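Local coordinates for DNAation factor-related protein 4 (Drosophila melanogaster, PDB 5XPC) that probably acts as an apoptotic DNA endonuclease, of which this chain is the CIDE domain that forms higher-order assemblies for DNA fragmentation, at residues M9-Y23 and A27-F41. Numbering follows the deposited sequence.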
loop_
_atom_site.group_PDB
_atom_site.type_symbol
_atom_site.label_atom_id
_atom_site.label_comp_id
_atom_site.label_asym_id
_atom_site.label_seq_id
_atom_site.Cartn_x
_atom_site.Cartn_y
_atom_site.Cartn_z
ATOM N N MET B 9 15.951 -20.344 -7.614
ATOM C CA MET B 9 16.282 -20.281 -6.195
ATOM C C MET B 9 16.305 -18.832 -5.727
ATOM O O MET B 9 16.847 -17.955 -6.407
ATOM C CB MET B 9 17.653 -20.909 -5.926
ATOM C CG MET B 9 17.698 -22.405 -6.065
ATOM S SD MET B 9 16.812 -23.196 -4.711
ATOM C CE MET B 9 16.846 -24.899 -5.270
ATOM N N ARG B 10 15.714 -18.585 -4.561
ATOM C CA ARG B 10 15.832 -17.300 -3.889
ATOM C C ARG B 10 16.289 -17.529 -2.457
ATOM O O ARG B 10 16.073 -18.596 -1.882
ATOM C CB ARG B 10 14.512 -16.527 -3.901
ATOM C CG ARG B 10 13.933 -16.343 -5.296
ATOM C CD ARG B 10 12.518 -15.825 -5.197
ATOM N NE ARG B 10 12.503 -14.382 -5.016
ATOM C CZ ARG B 10 11.608 -13.723 -4.287
ATOM N NH1 ARG B 10 10.651 -14.377 -3.637
ATOM N NH2 ARG B 10 11.677 -12.404 -4.207
ATOM N N GLY B 11 16.934 -16.512 -1.889
ATOM C CA GLY B 11 17.377 -16.571 -0.507
ATOM C C GLY B 11 16.321 -16.019 0.439
ATOM O O GLY B 11 15.717 -14.979 0.177
ATOM N N TYR B 12 16.119 -16.729 1.553
ATOM C CA TYR B 12 15.170 -16.335 2.594
ATOM C C TYR B 12 15.817 -16.520 3.962
ATOM O O TYR B 12 16.808 -17.240 4.106
ATOM C CB TYR B 12 13.867 -17.160 2.526
ATOM C CG TYR B 12 13.137 -17.113 1.188
ATOM C CD1 TYR B 12 13.217 -18.174 0.290
ATOM C CD2 TYR B 12 12.359 -16.013 0.832
ATOM C CE1 TYR B 12 12.540 -18.137 -0.936
ATOM C CE2 TYR B 12 11.676 -15.972 -0.386
ATOM C CZ TYR B 12 11.771 -17.032 -1.264
ATOM O OH TYR B 12 11.090 -16.983 -2.474
ATOM N N LYS B 13 15.240 -15.882 4.983
ATOM C CA LYS B 13 15.722 -16.021 6.352
ATOM C C LYS B 13 14.618 -16.608 7.221
ATOM O O LYS B 13 13.460 -16.180 7.131
ATOM C CB LYS B 13 16.191 -14.679 6.920
ATOM C CG LYS B 13 17.399 -14.119 6.165
ATOM C CD LYS B 13 17.763 -12.716 6.625
ATOM C CE LYS B 13 18.900 -12.147 5.788
ATOM N NZ LYS B 13 19.326 -10.829 6.338
ATOM N N VAL B 14 14.982 -17.588 8.047
ATOM C CA VAL B 14 14.038 -18.329 8.882
ATOM C C VAL B 14 14.601 -18.439 10.290
ATOM O O VAL B 14 15.772 -18.798 10.477
ATOM C CB VAL B 14 13.752 -19.734 8.316
ATOM C CG1 VAL B 14 12.801 -20.522 9.247
ATOM C CG2 VAL B 14 13.169 -19.636 6.910
ATOM N N THR B 15 13.765 -18.146 11.280
ATOM C CA THR B 15 14.111 -18.387 12.667
ATOM C C THR B 15 12.867 -18.917 13.365
ATOM O O THR B 15 11.791 -19.024 12.765
ATOM C CB THR B 15 14.674 -17.102 13.312
ATOM O OG1 THR B 15 15.204 -17.386 14.613
ATOM C CG2 THR B 15 13.596 -16.002 13.385
ATOM N N ASP B 16 13.013 -19.284 14.628
ATOM C CA ASP B 16 11.870 -19.745 15.396
ATOM C C ASP B 16 11.307 -18.581 16.209
ATOM O O ASP B 16 11.799 -17.450 16.153
ATOM C CB ASP B 16 12.232 -20.951 16.271
ATOM C CG ASP B 16 13.410 -20.696 17.199
ATOM O OD1 ASP B 16 13.797 -19.529 17.406
ATOM O OD2 ASP B 16 13.943 -21.686 17.747
ATOM N N ASN B 17 10.242 -18.857 16.958
ATOM C CA ASN B 17 9.546 -17.771 17.637
ATOM C C ASN B 17 10.417 -17.125 18.710
ATOM O O ASN B 17 10.237 -15.942 19.027
ATOM C CB ASN B 17 8.235 -18.278 18.229
ATOM C CG ASN B 17 7.243 -17.160 18.464
ATOM O OD1 ASN B 17 7.179 -16.198 17.690
ATOM N ND2 ASN B 17 6.464 -17.275 19.531
ATOM N N GLU B 18 11.382 -17.864 19.250
ATOM C CA GLU B 18 12.281 -17.330 20.265
ATOM C C GLU B 18 13.578 -16.776 19.690
ATOM O O GLU B 18 14.419 -16.290 20.457
ATOM C CB GLU B 18 12.588 -18.409 21.304
ATOM C CG GLU B 18 11.404 -18.750 22.177
ATOM C CD GLU B 18 10.851 -17.527 22.878
ATOM O OE1 GLU B 18 11.656 -16.742 23.422
ATOM O OE2 GLU B 18 9.618 -17.334 22.866
ATOM N N ARG B 19 13.759 -16.833 18.367
ATOM C CA ARG B 19 14.960 -16.314 17.710
ATOM C C ARG B 19 16.223 -16.982 18.255
ATOM O O ARG B 19 17.261 -16.340 18.427
ATOM C CB ARG B 19 15.048 -14.788 17.840
ATOM C CG ARG B 19 14.199 -13.999 16.843
ATOM C CD ARG B 19 12.702 -14.048 17.171
ATOM N NE ARG B 19 11.946 -13.059 16.396
ATOM C CZ ARG B 19 10.618 -12.959 16.389
ATOM N NH1 ARG B 19 9.879 -13.796 17.110
ATOM N NH2 ARG B 19 10.025 -12.028 15.652
ATOM N N THR B 20 16.135 -18.287 18.522
ATOM C CA THR B 20 17.241 -19.008 19.153
ATOM C C THR B 20 18.324 -19.369 18.147
ATOM O O THR B 20 19.515 -19.325 18.472
ATOM C CB THR B 20 16.746 -20.290 19.819
ATOM O OG1 THR B 20 16.254 -21.189 18.813
ATOM C CG2 THR B 20 15.657 -20.000 20.852
ATOM N N ARG B 21 17.920 -19.773 16.946
ATOM C CA ARG B 21 18.823 -20.094 15.853
ATOM C C ARG B 21 18.281 -19.446 14.590
ATOM O O ARG B 21 17.062 -19.344 14.406
ATOM C CB ARG B 21 18.975 -21.614 15.669
ATOM C CG ARG B 21 19.811 -22.274 16.768
ATOM C CD ARG B 21 19.795 -23.797 16.693
ATOM N NE ARG B 21 18.469 -24.365 16.932
ATOM C CZ ARG B 21 17.807 -25.117 16.058
ATOM N NH1 ARG B 21 18.351 -25.400 14.879
ATOM N NH2 ARG B 21 16.605 -25.599 16.366
ATOM N N LYS B 22 19.190 -18.989 13.732
ATOM C CA LYS B 22 18.846 -18.159 12.582
ATOM C C LYS B 22 19.531 -18.722 11.349
ATOM O O LYS B 22 20.751 -18.897 11.346
ATOM C CB LYS B 22 19.278 -16.705 12.817
ATOM C CG LYS B 22 18.777 -16.134 14.130
ATOM C CD LYS B 22 19.230 -14.703 14.348
ATOM C CE LYS B 22 18.864 -14.244 15.753
ATOM N NZ LYS B 22 18.787 -12.763 15.872
ATOM N N TYR B 23 18.754 -19.023 10.314
ATOM C CA TYR B 23 19.301 -19.639 9.117
ATOM C C TYR B 23 18.901 -18.857 7.880
ATOM O O TYR B 23 17.733 -18.486 7.723
ATOM C CB TYR B 23 18.831 -21.082 8.965
ATOM C CG TYR B 23 19.257 -21.957 10.104
ATOM C CD1 TYR B 23 18.392 -22.225 11.163
ATOM C CD2 TYR B 23 20.535 -22.501 10.141
ATOM C CE1 TYR B 23 18.790 -23.028 12.219
ATOM C CE2 TYR B 23 20.935 -23.307 11.189
ATOM C CZ TYR B 23 20.059 -23.565 12.226
ATOM O OH TYR B 23 20.461 -24.365 13.276
ATOM N N ALA B 27 15.646 -21.468 -1.520
ATOM C CA ALA B 27 14.545 -22.322 -1.936
ATOM C C ALA B 27 13.883 -21.761 -3.187
ATOM O O ALA B 27 13.897 -20.548 -3.434
ATOM C CB ALA B 27 13.498 -22.491 -0.815
ATOM N N ASN B 28 13.283 -22.662 -3.965
ATOM C CA ASN B 28 12.555 -22.289 -5.170
ATOM C C ASN B 28 11.059 -22.550 -5.047
ATOM O O ASN B 28 10.339 -22.435 -6.041
ATOM C CB ASN B 28 13.133 -23.020 -6.390
ATOM C CG ASN B 28 12.994 -24.531 -6.299
ATOM O OD1 ASN B 28 12.344 -25.058 -5.400
ATOM N ND2 ASN B 28 13.591 -25.236 -7.254
ATOM N N SER B 29 10.578 -22.914 -3.858
ATOM C CA SER B 29 9.155 -23.131 -3.632
ATOM C C SER B 29 8.895 -23.064 -2.135
ATOM O O SER B 29 9.803 -23.252 -1.318
ATOM C CB SER B 29 8.685 -24.481 -4.191
ATOM O OG SER B 29 9.108 -25.548 -3.348
ATOM N N LEU B 30 7.636 -22.794 -1.786
ATOM C CA LEU B 30 7.247 -22.836 -0.382
ATOM C C LEU B 30 7.429 -24.239 0.190
ATOM O O LEU B 30 7.900 -24.399 1.324
ATOM C CB LEU B 30 5.801 -22.367 -0.228
ATOM C CG LEU B 30 5.201 -22.416 1.176
ATOM C CD1 LEU B 30 6.016 -21.554 2.134
ATOM C CD2 LEU B 30 3.735 -21.960 1.137
ATOM N N GLU B 31 7.068 -25.265 -0.588
ATOM C CA GLU B 31 7.268 -26.644 -0.149
ATOM C C GLU B 31 8.724 -26.900 0.225
ATOM O O GLU B 31 9.019 -27.469 1.287
ATOM C CB GLU B 31 6.818 -27.608 -1.246
ATOM C CG GLU B 31 7.163 -29.057 -0.969
ATOM C CD GLU B 31 6.610 -29.999 -2.022
ATOM O OE1 GLU B 31 6.371 -29.548 -3.164
ATOM O OE2 GLU B 31 6.408 -31.191 -1.702
ATOM N N MET B 32 9.652 -26.480 -0.639
ATOM C CA MET B 32 11.074 -26.657 -0.350
ATOM C C MET B 32 11.507 -25.840 0.867
ATOM O O MET B 32 12.292 -26.320 1.698
ATOM C CB MET B 32 11.913 -26.272 -1.571
ATOM C CG MET B 32 13.420 -26.290 -1.289
ATOM S SD MET B 32 14.478 -25.883 -2.695
ATOM C CE MET B 32 14.149 -27.253 -3.809
ATOM N N LEU B 33 11.031 -24.596 0.983
ATOM C CA LEU B 33 11.469 -23.757 2.093
ATOM C C LEU B 33 11.018 -24.339 3.421
ATOM O O LEU B 33 11.780 -24.348 4.396
ATOM C CB LEU B 33 10.944 -22.330 1.938
ATOM C CG LEU B 33 11.391 -21.319 3.000
ATOM C CD1 LEU B 33 12.918 -21.361 3.196
ATOM C CD2 LEU B 33 10.957 -19.896 2.603
ATOM N N ILE B 34 9.785 -24.852 3.470
ATOM C CA ILE B 34 9.288 -25.459 4.698
ATOM C C ILE B 34 10.065 -26.732 5.023
ATOM O O ILE B 34 10.399 -26.986 6.186
ATOM C CB ILE B 34 7.775 -25.721 4.582
ATOM C CG1 ILE B 34 7.021 -24.389 4.603
ATOM C CG2 ILE B 34 7.299 -26.656 5.700
ATOM C CD1 ILE B 34 5.538 -24.526 4.530
ATOM N N ALA B 35 10.369 -27.547 4.014
ATOM C CA ALA B 35 11.109 -28.780 4.271
ATOM C C ALA B 35 12.503 -28.483 4.816
ATOM O O ALA B 35 12.960 -29.130 5.768
ATOM C CB ALA B 35 11.191 -29.620 2.998
ATOM N N LYS B 36 13.188 -27.496 4.236
ATOM C CA LYS B 36 14.520 -27.141 4.716
ATOM C C LYS B 36 14.458 -26.510 6.102
ATOM O O LYS B 36 15.351 -26.729 6.930
ATOM C CB LYS B 36 15.199 -26.206 3.718
ATOM C CG LYS B 36 15.524 -26.861 2.381
ATOM C CD LYS B 36 16.391 -25.931 1.511
ATOM C CE LYS B 36 16.956 -26.676 0.313
ATOM N NZ LYS B 36 17.826 -25.810 -0.552
ATOM N N ALA B 37 13.411 -25.725 6.376
ATOM C CA ALA B 37 13.222 -25.166 7.711
ATOM C C ALA B 37 12.957 -26.259 8.737
ATOM O O ALA B 37 13.467 -26.209 9.862
ATOM C CB ALA B 37 12.068 -24.169 7.705
ATOM N N LYS B 38 12.166 -27.261 8.359
ATOM C CA LYS B 38 11.837 -28.327 9.293
ATOM C C LYS B 38 13.067 -29.157 9.632
ATOM O O LYS B 38 13.156 -29.717 10.737
ATOM C CB LYS B 38 10.733 -29.200 8.702
ATOM C CG LYS B 38 10.243 -30.284 9.627
ATOM C CD LYS B 38 9.441 -31.321 8.875
ATOM C CE LYS B 38 8.813 -32.321 9.829
ATOM N NZ LYS B 38 7.884 -33.195 9.084
ATOM N N SER B 39 14.022 -29.250 8.700
ATOM C CA SER B 39 15.271 -29.941 9.004
ATOM C C SER B 39 16.007 -29.257 10.149
ATOM O O SER B 39 16.613 -29.924 10.991
ATOM C CB SER B 39 16.156 -30.007 7.759
ATOM O OG SER B 39 15.628 -30.934 6.829
ATOM N N LYS B 40 15.939 -27.926 10.208
ATOM C CA LYS B 40 16.617 -27.150 11.242
ATOM C C LYS B 40 15.791 -27.001 12.517
ATOM O O LYS B 40 16.367 -26.940 13.613
ATOM C CB LYS B 40 16.974 -25.764 10.689
ATOM C CG LYS B 40 18.038 -25.796 9.576
ATOM C CD LYS B 40 19.323 -26.434 10.087
ATOM C CE LYS B 40 20.507 -26.257 9.122
ATOM N NZ LYS B 40 20.255 -26.899 7.809
ATOM N N PHE B 41 14.460 -26.945 12.397
ATOM C CA PHE B 41 13.528 -26.802 13.520
ATOM C C PHE B 41 12.523 -27.942 13.463
ATOM O O PHE B 41 11.489 -27.832 12.782
ATOM C CB PHE B 41 12.791 -25.465 13.468
ATOM C CG PHE B 41 13.704 -24.268 13.426
ATOM C CD1 PHE B 41 14.223 -23.734 14.601
ATOM C CD2 PHE B 41 14.038 -23.681 12.219
ATOM C CE1 PHE B 41 15.074 -22.622 14.577
ATOM C CE2 PHE B 41 14.885 -22.563 12.184
ATOM C CZ PHE B 41 15.399 -22.043 13.367
HETATM O O HOH W 1 11.565 -18.940 -4.151
#
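Arg21 closes end-on over a single acceptor, Lys40 O: NH1 lies 2.8 Å and NH2 3.1 Å from it, that oxygen 1° out of the guanidinium plane. NH1 also donates in that plane to the Tyr23 hydroxyl, so three bonds fix the group's rotation, while Phe41 CE1 sits over one face near the rim. With an alanine here, the Lys40 carbonyl at the helix end would probably lose both of these donors and the Tyr23 hydroxyl the one from NH1, and the contact on Phe41 CE1 would go. At the other end Arg10 and Ala27 form an antiparallel hydrogen-bonded pair, Arg10 N to Ala27 O and Ala27 N to Arg10 O both 2.9 Å, and a water links Ala27 O to the Tyr12 hydroxyl.

The order, hairpin 10-15/22-27 followed by helix 30-40 crossing strand 10-15 at -39°, is the start of the ubiquitin-like roll of CIDE-N domains; Tyr23 carries its sheet into a second subunit through a parallel ladder.

Apolar contacts fill the middle. Leu33 splits its methyls, CD2 on Tyr12 CD1 (3.7 Å) and CD1 against Val14 CG2 (4.1 Å), and Val14 CG1 meets Ala37 CB. The Met9 and Met32 side chains cross at about a right angle, with Met9 CE 3.6 Å from Met32 SD. Among the aromatic contacts, a turn at chi2 (-59°) lays the Lys40 chain over the Tyr23 face, a CH-pi contact with CG 3.8 Å from the centroid, and Phe41 CZ abuts that ring's edge.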